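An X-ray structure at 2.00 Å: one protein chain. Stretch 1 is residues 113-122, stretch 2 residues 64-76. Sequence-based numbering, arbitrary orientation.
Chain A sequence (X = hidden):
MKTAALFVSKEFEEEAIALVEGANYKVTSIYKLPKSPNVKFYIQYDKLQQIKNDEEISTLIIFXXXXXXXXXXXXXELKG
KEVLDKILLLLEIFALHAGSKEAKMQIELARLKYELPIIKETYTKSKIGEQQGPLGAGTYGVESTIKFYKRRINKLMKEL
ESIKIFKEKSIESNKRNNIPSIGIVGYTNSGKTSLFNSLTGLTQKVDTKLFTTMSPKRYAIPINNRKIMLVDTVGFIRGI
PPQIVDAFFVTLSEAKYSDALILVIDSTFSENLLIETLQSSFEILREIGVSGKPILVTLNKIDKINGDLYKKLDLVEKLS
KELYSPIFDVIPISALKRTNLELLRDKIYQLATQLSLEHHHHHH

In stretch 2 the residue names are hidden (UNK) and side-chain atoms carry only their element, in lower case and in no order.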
# COMPACT_ATOMS: atom_id res chain seq x y z
N LYS A 113 19.25 2.63 7.15
CA LYS A 113 20.21 2.28 6.05
C LYS A 113 20.11 3.32 4.94
O LYS A 113 21.14 3.71 4.36
CB LYS A 113 19.90 0.88 5.49
CG LYS A 113 20.45 -0.19 6.50
CD LYS A 113 20.31 -1.57 5.89
CE LYS A 113 21.29 -2.54 6.62
NZ LYS A 113 21.49 -3.82 5.81
N TYR A 114 18.90 3.80 4.67
CA TYR A 114 18.74 4.83 3.62
C TYR A 114 19.34 6.17 3.97
O TYR A 114 19.75 6.95 3.08
CB TYR A 114 17.24 5.00 3.26
CG TYR A 114 16.96 5.44 1.84
CD1 TYR A 114 17.39 4.67 0.74
CD2 TYR A 114 16.34 6.64 1.58
CE1 TYR A 114 17.16 5.10 -0.55
CE2 TYR A 114 16.08 7.06 0.34
CZ TYR A 114 16.54 6.26 -0.74
OH TYR A 114 16.23 6.63 -2.02
N GLU A 115 19.38 6.49 5.25
CA GLU A 115 19.96 7.74 5.68
C GLU A 115 21.48 7.69 5.66
O GLU A 115 22.09 8.71 5.61
CB GLU A 115 19.66 8.02 7.17
CG GLU A 115 18.77 9.06 7.65
CD GLU A 115 18.50 10.25 6.71
OE1 GLU A 115 17.48 10.10 6.10
OE2 GLU A 115 19.16 11.31 6.70
N LEU A 116 22.11 6.52 5.81
CA LEU A 116 23.60 6.51 5.87
C LEU A 116 24.35 7.24 4.71
O LEU A 116 25.27 7.99 4.99
CB LEU A 116 24.13 5.07 5.90
CG LEU A 116 24.21 4.36 7.26
CD1 LEU A 116 24.90 2.96 7.11
CD2 LEU A 116 25.02 5.27 8.26
N PRO A 117 23.98 6.97 3.44
CA PRO A 117 24.61 7.68 2.28
C PRO A 117 24.34 9.17 2.33
O PRO A 117 25.19 9.97 1.93
CB PRO A 117 23.94 7.06 1.06
CG PRO A 117 23.23 5.81 1.57
CD PRO A 117 22.94 6.02 2.99
N ILE A 118 23.20 9.58 2.92
CA ILE A 118 22.98 11.01 3.13
C ILE A 118 23.94 11.63 4.19
O ILE A 118 24.57 12.70 3.98
CB ILE A 118 21.48 11.32 3.53
CG1 ILE A 118 20.57 10.68 2.47
CG2 ILE A 118 21.31 12.81 3.62
CD1 ILE A 118 19.08 10.73 2.81
N ILE A 119 24.07 10.99 5.33
CA ILE A 119 24.96 11.48 6.36
C ILE A 119 26.43 11.53 5.83
O ILE A 119 27.17 12.50 6.08
CB ILE A 119 24.95 10.53 7.57
CG1 ILE A 119 23.55 10.49 8.25
CG2 ILE A 119 26.01 11.00 8.59
CD1 ILE A 119 23.43 9.27 9.22
N LYS A 120 26.84 10.48 5.14
CA LYS A 120 28.19 10.38 4.59
C LYS A 120 28.46 11.53 3.63
O LYS A 120 29.55 12.12 3.66
CB LYS A 120 28.40 9.03 3.90
CG LYS A 120 28.50 7.82 4.89
CD LYS A 120 28.75 6.43 4.26
CE LYS A 120 28.77 5.33 5.34
NZ LYS A 120 28.73 3.96 4.72
N GLU A 121 27.49 11.88 2.78
CA GLU A 121 27.56 13.12 1.98
C GLU A 121 27.52 14.45 2.75
O GLU A 121 27.92 15.48 2.22
CB GLU A 121 26.45 13.13 0.93
CG GLU A 121 26.87 12.41 -0.30
CD GLU A 121 27.81 13.30 -1.09
OE1 GLU A 121 27.38 14.43 -1.45
OE2 GLU A 121 28.98 12.89 -1.28
N THR A 122 27.02 14.46 3.97
CA THR A 122 26.94 15.69 4.74
C THR A 122 28.31 15.97 5.30
O THR A 122 28.63 17.15 5.58
CB THR A 122 25.90 15.55 5.87
OG1 THR A 122 24.59 15.51 5.29
CG2 THR A 122 25.95 16.67 6.85
N UNK A 64 10.76 9.15 -7.54
CA UNK A 64 12.01 8.72 -8.15
C UNK A 64 12.88 8.37 -6.97
O UNK A 64 12.55 8.73 -5.84
c UNK A 64 13.67 8.46 -10.77
o UNK A 64 14.30 7.77 -9.92
c UNK A 64 12.95 9.75 -10.36
o UNK A 64 13.57 8.13 -11.98
c UNK A 64 12.70 9.92 -8.85
N UNK A 65 14.06 7.81 -7.19
CA UNK A 65 14.97 7.70 -6.13
C UNK A 65 15.93 8.88 -6.16
O UNK A 65 16.68 9.03 -7.16
c UNK A 65 15.68 6.33 -6.21
c UNK A 65 16.63 6.07 -5.06
o UNK A 65 16.68 3.73 -5.74
n UNK A 65 18.46 4.49 -4.50
c UNK A 65 17.26 4.65 -5.13
N UNK A 66 15.98 9.67 -5.08
CA UNK A 66 16.86 10.91 -4.99
C UNK A 66 18.23 10.51 -4.56
O UNK A 66 18.40 9.63 -3.73
c UNK A 66 15.22 13.40 -5.79
c UNK A 66 15.09 12.72 -4.35
c UNK A 66 16.35 12.01 -3.98
c UNK A 66 14.60 13.71 -3.25
N UNK A 67 19.24 11.16 -5.16
CA UNK A 67 20.61 11.12 -4.67
C UNK A 67 20.75 11.83 -3.35
O UNK A 67 20.03 12.78 -3.04
c UNK A 67 22.51 11.74 -7.93
c UNK A 67 22.39 11.18 -9.31
c UNK A 67 21.57 11.77 -5.67
n UNK A 67 23.12 12.19 -10.10
c UNK A 67 21.51 11.08 -6.99
N UNK A 68 21.74 11.41 -2.58
CA UNK A 68 21.96 12.07 -1.32
C UNK A 68 22.11 13.58 -1.39
O UNK A 68 21.60 14.30 -0.49
c UNK A 68 23.12 9.93 -1.42
c UNK A 68 22.65 10.22 -2.80
c UNK A 68 23.25 11.42 -0.81
N UNK A 69 22.83 14.08 -2.40
CA UNK A 69 23.07 15.54 -2.38
C UNK A 69 21.70 16.25 -2.62
O UNK A 69 21.48 17.34 -2.09
c UNK A 69 24.11 15.92 -3.44
n UNK A 69 25.08 14.01 -7.12
c UNK A 69 24.39 16.52 -5.95
c UNK A 69 24.32 14.88 -7.81
c UNK A 69 23.55 15.74 -4.84
n UNK A 69 23.99 16.06 -7.29
n UNK A 69 23.89 14.60 -9.05
N UNK A 70 20.79 15.61 -3.36
CA UNK A 70 19.44 16.15 -3.46
C UNK A 70 18.71 16.20 -2.14
O UNK A 70 18.12 17.23 -1.77
n UNK A 70 19.59 14.90 -7.87
c UNK A 70 19.03 14.39 -6.73
c UNK A 70 19.96 16.14 -7.66
c UNK A 70 19.09 15.34 -5.80
n UNK A 70 19.68 16.43 -6.41
c UNK A 70 18.58 15.37 -4.41
N UNK A 71 18.71 15.10 -1.39
CA UNK A 71 18.12 15.21 -0.03
C UNK A 71 18.72 16.33 0.81
O UNK A 71 18.00 17.02 1.56
c UNK A 71 16.47 10.81 -0.61
c UNK A 71 15.90 13.06 0.98
c UNK A 71 17.19 12.90 0.47
c UNK A 71 17.49 11.77 -0.30
c UNK A 71 18.27 13.91 0.77
c UNK A 71 15.19 11.01 -0.15
c UNK A 71 14.89 12.10 0.69
N UNK A 72 20.05 16.44 0.83
CA UNK A 72 20.66 17.44 1.67
C UNK A 72 20.16 18.83 1.33
O UNK A 72 19.77 19.59 2.25
c UNK A 72 22.89 18.75 2.27
c UNK A 72 23.96 15.46 1.70
c UNK A 72 22.75 16.17 2.38
c UNK A 72 22.24 17.41 1.60
N UNK A 73 20.12 19.14 0.03
CA UNK A 73 19.80 20.47 -0.46
C UNK A 73 18.30 20.75 -0.34
O UNK A 73 17.94 21.79 0.21
o UNK A 73 22.39 20.06 -2.83
c UNK A 73 21.75 20.72 -2.02
n UNK A 73 22.30 21.46 -1.13
c UNK A 73 20.23 20.58 -1.90
N UNK A 74 17.43 19.79 -0.75
CA UNK A 74 15.95 19.94 -0.55
C UNK A 74 15.56 20.10 0.92
O UNK A 74 14.77 20.99 1.22
c UNK A 74 14.92 17.48 -3.40
c UNK A 74 15.59 18.71 -2.68
c UNK A 74 15.18 18.79 -1.20
c UNK A 74 13.71 18.86 -0.88
N UNK A 75 16.10 19.26 1.83
CA UNK A 75 15.70 19.33 3.25
C UNK A 75 16.10 20.65 3.87
O UNK A 75 15.39 21.17 4.72
n UNK A 75 16.07 14.40 4.39
c UNK A 75 16.64 15.76 4.54
c UNK A 75 16.37 18.23 4.08
n UNK A 75 16.08 12.11 4.75
n UNK A 75 17.92 13.45 5.37
c UNK A 75 15.81 16.81 3.71
c UNK A 75 16.71 13.30 4.82
N UNK A 76 17.27 21.16 3.46
CA UNK A 76 17.68 22.53 3.94
C UNK A 76 16.69 23.61 3.52
O UNK A 76 16.15 24.30 4.37
c UNK A 76 21.16 24.18 0.87
c UNK A 76 19.50 24.36 4.00
n UNK A 76 21.97 23.17 1.18
n UNK A 76 20.88 24.43 -0.36
n UNK A 76 20.60 24.95 1.80
c UNK A 76 19.10 22.90 3.46
c UNK A 76 20.82 24.82 3.24
O HOH W 1 19.06 7.01 -3.32

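Position 64 carries three side-chain carbons, the last bearing two oxygens, and lies out of reach of stretch 1; it is Glu64. Position 65 also has three carbons, but the third carries one oxygen and one nitrogen, and its second carbon lies 3.1 Å from Tyr114 OH. This amide is Gln65, whose NE2 lies at the edge of the Tyr114 ring. At 66, four carbons are forked at the second, and the backbone oxygen faces the Tyr114 hydroxyl across a water; this is Leu66. That water accepts from Gln65 NE2 (2.8 Å) and donates to Leu66 O (2.7 Å) and Tyr114 OH (3.1 Å).

Position 67 has four carbons in a row ending in nitrogen and points away from stretch 1: Lys67, at the N-cap position. At 68, three carbons close a ring onto the backbone nitrogen; CB lies 3.8 Å from Glu121 CG, and a ring carbon lies 3.9 Å from Pro117 CB. This is Pro68. Position 69 shows three carbons, a nitrogen, and a carbon with two more nitrogens; this is Arg69, whose side-chain end leads away from stretch 1. Position 70, one carbon followed by a five-membered ring with two nitrogens, is His70, buried and out of reach.

Position 71 has one carbon and a six-carbon ring that meets the side chains of Ile118 and Tyr114; it is Phe71, with CD2 3.6 Å from Ile118 CD1 and CE2 3.9 Å from Tyr114 CE2. Position 72 has four carbons forked at the first, one arm two carbons long, touching Glu121 and Thr122. It is Ile72; its CD1 lies 3.5 Å from Glu121 CB and its CG1 3.5 Å from Thr122 OG1. Two positions do not reach stretch 1: 73, two carbons with one oxygen and one nitrogen on the second, is Asn73, and 74, buried and patterned like Ile72, is Ile74.

Position 75 has three carbons, a nitrogen and a carbon with two further nitrogens, which approach the Glu115 carboxylate. It is Arg75. Position 76 has the same composition but lies out of reach, and is Arg76.

The helices cross at 77°, with axes 8.8 Å apart at closest approach, and contact concentrates around Ile118. Its side chain is a knob among Pro68, Phe71, Ile72 and Arg75. Beside this apolar centre, Arg75 forms a two-pronged salt bridge: NH1 donates to Glu115 OE2 and NH2 to Glu115 OE1, both at 2.8 Å and nearly straight. Arg75 NH2 also lies 3.8 Å from Ile118 CD1, joining the polar and apolar parts of the contact.

Stretch 2 (64-76) EQLKPRHFINIRR
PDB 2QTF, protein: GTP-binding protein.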